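Local coordinates for 2-C-methyl-D-erythritol 2,4-cyclodiphosphate synthase (Thermus thermophilus, PDB 1IV3) that catalyses the conversion of 4-diphosphocytidyl-2-C-methyl-D-erythritol 2-phosphate to 2-C-methyl-D-erythritol 2,4-cyclodiphosphate, releasing CMP in the non-mevalonate pathway of isoprenoid synthesis, at the interface of chains A and B. Residues are numbered along the deposited sequence; one frame, centred on the assembly and turned at random. Chains: chain A/B, 2-C-methyl-D-erythritol 2,4-cyclodiphosphate synthase.

The interface of chains A and B. Residues chain A 97, 130-132; chain B 5-8, 46, 56-57.
The B:Tyr5 ring meets A:Val97 at its CD2-CE2 edge, where A:Val97 CG2 lies 3.5 Å from B:Tyr5 CD2 and somewhat above the ring plane. The stem of B:Glu7 packs on the same methyl. B:Asp56 OD2 sits above the plane of the A:Phe131 ring but outside its outline, by the CG-CD2 edge, 3.9 Å from A:Phe131 CD2. The ring and carboxylate planes are 67° apart. B:Asp56 OD2 also takes a hydrogen bond from A:Phe131 N, 3.0 Å long, arriving 36° above the carboxylate plane. CB of B:Asp56 rests on CB and CG2 of A:Thr130. A:Thr130 OG1 binds two waters. Water 1 links it to the carbonyl of B:Tyr5. Water 2 links it to B:Glu7 N and to B:Asp46 OD2. Water 3 joins that same OD2 to A:Phe131 O. B:Asp46 OD1 accepts a hydrogen bond from B:Ile57 N at 2.8 Å through its syn lone pair, which helps fix the carboxylate.

Bends at chi2 (-73°) and chi3 carry the A:Lys132 chain across the carbonyl of B:Glu7 on its way to B:Asp8. There A:Lys132 NZ forms a salt bridge with B:Asp8 OD1 at 2.7 Å, from above the carboxylate plane. B:Asp46 OD2 is 4.3 Å from A:Lys132 NZ and may add to the negative field there. An alanine at A:Lys132 would probably leave B:Asp8 OD1 without its salt-bridge mate and open a gap over the B:Glu7 carbonyl.

B:Asp8 is also a magnesium ligand, with B:His10 and B:His42. A:Phe131 and A:Lys132 belong to the substrate site. This patch of the homotrimer thus joins one subunit's metal site to its neighbour's substrate-binding strand, building an active site between chains.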
ATOM      1  N   VAL A  97       4.898  -3.847   5.728  1.00  9.42           N
ATOM      2  CA  VAL A  97       5.726  -4.696   4.887  1.00  7.97           C
ATOM      3  C   VAL A  97       7.049  -3.987   4.609  1.00 11.95           C
ATOM      4  O   VAL A  97       7.059  -2.822   4.215  1.00 11.50           O
ATOM      5  CB  VAL A  97       5.068  -4.972   3.527  1.00  9.90           C
ATOM      6  CG1 VAL A  97       5.881  -5.924   2.677  1.00 10.82           C
ATOM      7  CG2 VAL A  97       3.659  -5.539   3.745  1.00 12.89           C
ATOM      8  N   THR A 130       5.783  -8.129   7.947  1.00  8.61           N
ATOM      9  CA  THR A 130       6.109  -9.175   6.975  1.00  6.16           C
ATOM     10  C   THR A 130       7.269  -8.684   6.113  1.00 10.60           C
ATOM     11  O   THR A 130       7.449  -7.470   5.982  1.00  9.52           O
ATOM     12  CB  THR A 130       4.930  -9.538   6.051  1.00  8.49           C
ATOM     13  OG1 THR A 130       4.505  -8.359   5.347  1.00 11.97           O
ATOM     14  CG2 THR A 130       3.742 -10.014   6.863  1.00 11.99           C
ATOM     15  N   PHE A 131       8.022  -9.612   5.523  1.00 10.40           N
ATOM     16  CA  PHE A 131       9.235  -9.331   4.774  1.00 10.48           C
ATOM     17  C   PHE A 131       9.114  -9.837   3.344  1.00 11.28           C
ATOM     18  O   PHE A 131       8.594 -10.948   3.165  1.00 12.90           O
ATOM     19  CB  PHE A 131      10.446 -10.034   5.414  1.00 13.45           C
ATOM     20  CG  PHE A 131      10.683  -9.735   6.875  1.00 11.18           C
ATOM     21  CD1 PHE A 131      10.530  -8.478   7.416  1.00 10.55           C
ATOM     22  CD2 PHE A 131      11.071 -10.767   7.723  1.00 15.08           C
ATOM     23  CE1 PHE A 131      10.774  -8.268   8.759  1.00 13.93           C
ATOM     24  CE2 PHE A 131      11.316 -10.566   9.054  1.00 13.54           C
ATOM     25  CZ  PHE A 131      11.167  -9.296   9.596  1.00 11.98           C
ATOM     26  N   LYS A 132       9.591  -9.037   2.414  1.00 10.21           N
ATOM     27  CA  LYS A 132       9.587  -9.384   1.009  1.00 11.02           C
ATOM     28  C   LYS A 132      10.910  -8.933   0.379  1.00 11.60           C
ATOM     29  O   LYS A 132      11.588  -8.040   0.874  1.00 12.37           O
ATOM     30  CB  LYS A 132       8.457  -8.726   0.218  1.00 13.18           C
ATOM     31  CG  LYS A 132       7.073  -8.937   0.780  1.00 22.21           C
ATOM     32  CD  LYS A 132       6.540 -10.343   0.588  1.00 20.98           C
ATOM     33  CE  LYS A 132       6.627 -10.804  -0.860  1.00 22.61           C
ATOM     34  NZ  LYS A 132       6.123 -12.206  -0.983  1.00 19.19           N
TER
ATOM     35  N   TYR B   5      -2.054  -6.014   6.343  1.00 10.55           N
ATOM     36  CA  TYR B   5      -1.561  -5.457   5.093  1.00  8.04           C
ATOM     37  C   TYR B   5      -0.517  -6.396   4.507  1.00 11.30           C
ATOM     38  O   TYR B   5       0.410  -6.791   5.231  1.00 10.59           O
ATOM     39  CB  TYR B   5      -0.946  -4.066   5.356  1.00  7.88           C
ATOM     40  CG  TYR B   5      -0.447  -3.445   4.060  1.00 10.59           C
ATOM     41  CD1 TYR B   5      -1.347  -2.969   3.117  1.00 11.10           C
ATOM     42  CD2 TYR B   5       0.903  -3.337   3.786  1.00 16.04           C
ATOM     43  CE1 TYR B   5      -0.911  -2.404   1.931  1.00  9.69           C
ATOM     44  CE2 TYR B   5       1.358  -2.780   2.600  1.00 14.39           C
ATOM     45  CZ  TYR B   5       0.435  -2.323   1.685  1.00 12.19           C
ATOM     46  OH  TYR B   5       0.851  -1.750   0.504  1.00 18.97           O
ATOM     47  N   GLY B   6      -0.626  -6.779   3.242  1.00  7.71           N
ATOM     48  CA  GLY B   6       0.328  -7.712   2.649  1.00  7.87           C
ATOM     49  C   GLY B   6       0.695  -7.272   1.236  1.00 12.13           C
ATOM     50  O   GLY B   6      -0.071  -6.608   0.541  1.00  9.63           O
ATOM     51  N   GLU B   7       1.899  -7.642   0.797  1.00  9.88           N
ATOM     52  CA  GLU B   7       2.325  -7.311  -0.552  1.00  7.80           C
ATOM     53  C   GLU B   7       3.013  -8.526  -1.193  1.00  8.56           C
ATOM     54  O   GLU B   7       3.602  -9.341  -0.492  1.00 13.40           O
ATOM     55  CB  GLU B   7       3.334  -6.184  -0.606  1.00  8.13           C
ATOM     56  CG  GLU B   7       2.883  -4.838  -0.038  1.00 13.10           C
ATOM     57  CD  GLU B   7       3.967  -3.839  -0.475  1.00 25.66           C
ATOM     58  OE1 GLU B   7       4.174  -3.696  -1.702  1.00 55.78           O
ATOM     59  OE2 GLU B   7       4.614  -3.238   0.375  1.00 29.12           O
ATOM     60  N   ASP B   8       2.956  -8.561  -2.508  1.00  8.02           N
ATOM     61  CA  ASP B   8       3.786  -9.548  -3.208  1.00  9.01           C
ATOM     62  C   ASP B   8       4.053  -9.025  -4.623  1.00 12.28           C
ATOM     63  O   ASP B   8       3.305  -8.249  -5.193  1.00 11.81           O
ATOM     64  CB  ASP B   8       3.149 -10.921  -3.265  1.00 12.54           C
ATOM     65  CG  ASP B   8       4.012 -11.981  -3.937  1.00 19.05           C
ATOM     66  OD1 ASP B   8       5.165 -12.143  -3.496  1.00 18.75           O
ATOM     67  OD2 ASP B   8       3.540 -12.796  -4.752  1.00 16.59           O
ATOM     68  N   ASP B  46      -0.249 -13.149   3.329  1.00  8.33           N
ATOM     69  CA  ASP B  46       0.531 -12.296   4.230  1.00  7.52           C
ATOM     70  C   ASP B  46      -0.342 -11.321   4.996  1.00  6.90           C
ATOM     71  O   ASP B  46      -0.145 -11.131   6.200  1.00 10.36           O
ATOM     72  CB  ASP B  46       1.580 -11.514   3.422  1.00 10.97           C
ATOM     73  CG  ASP B  46       2.888 -12.289   3.341  1.00 11.29           C
ATOM     74  OD1 ASP B  46       2.957 -13.352   4.004  1.00 13.54           O
ATOM     75  OD2 ASP B  46       3.805 -11.822   2.640  1.00 10.59           O
ATOM     76  N   ASP B  56       4.953 -14.379   8.122  1.00 11.73           N
ATOM     77  CA  ASP B  56       4.619 -14.192   6.718  1.00 11.52           C
ATOM     78  C   ASP B  56       4.844 -15.515   6.001  1.00 11.96           C
ATOM     79  O   ASP B  56       5.251 -16.514   6.620  1.00 11.17           O
ATOM     80  CB  ASP B  56       5.454 -13.098   6.052  1.00 13.73           C
ATOM     81  CG  ASP B  56       6.943 -13.322   6.246  1.00 18.99           C
ATOM     82  OD1 ASP B  56       7.438 -14.465   6.039  1.00 14.24           O
ATOM     83  OD2 ASP B  56       7.634 -12.337   6.607  1.00 14.37           O
ATOM     84  N   ILE B  57       4.570 -15.522   4.704  1.00 13.59           N
ATOM     85  CA  ILE B  57       4.634 -16.796   3.965  1.00 10.50           C
ATOM     86  C   ILE B  57       6.048 -17.332   3.818  1.00 11.18           C
ATOM     87  O   ILE B  57       6.224 -18.544   3.631  1.00 13.59           O
ATOM     88  CB  ILE B  57       4.009 -16.660   2.566  1.00  8.46           C
ATOM     89  CG1 ILE B  57       4.713 -15.622   1.704  1.00 10.66           C
ATOM     90  CG2 ILE B  57       2.514 -16.408   2.718  1.00 16.20           C
ATOM     91  CD1 ILE B  57       4.116 -15.453   0.337  1.00 14.50           C
TER
HETATM   92  O   HOH W   1       2.523  -6.949   6.935  1.00 10.90           O
HETATM   93  O   HOH W   2       3.620  -9.059   2.744  1.00 11.20           O
HETATM   94  O   HOH W   3       6.498 -12.915   2.974  1.00 13.80           O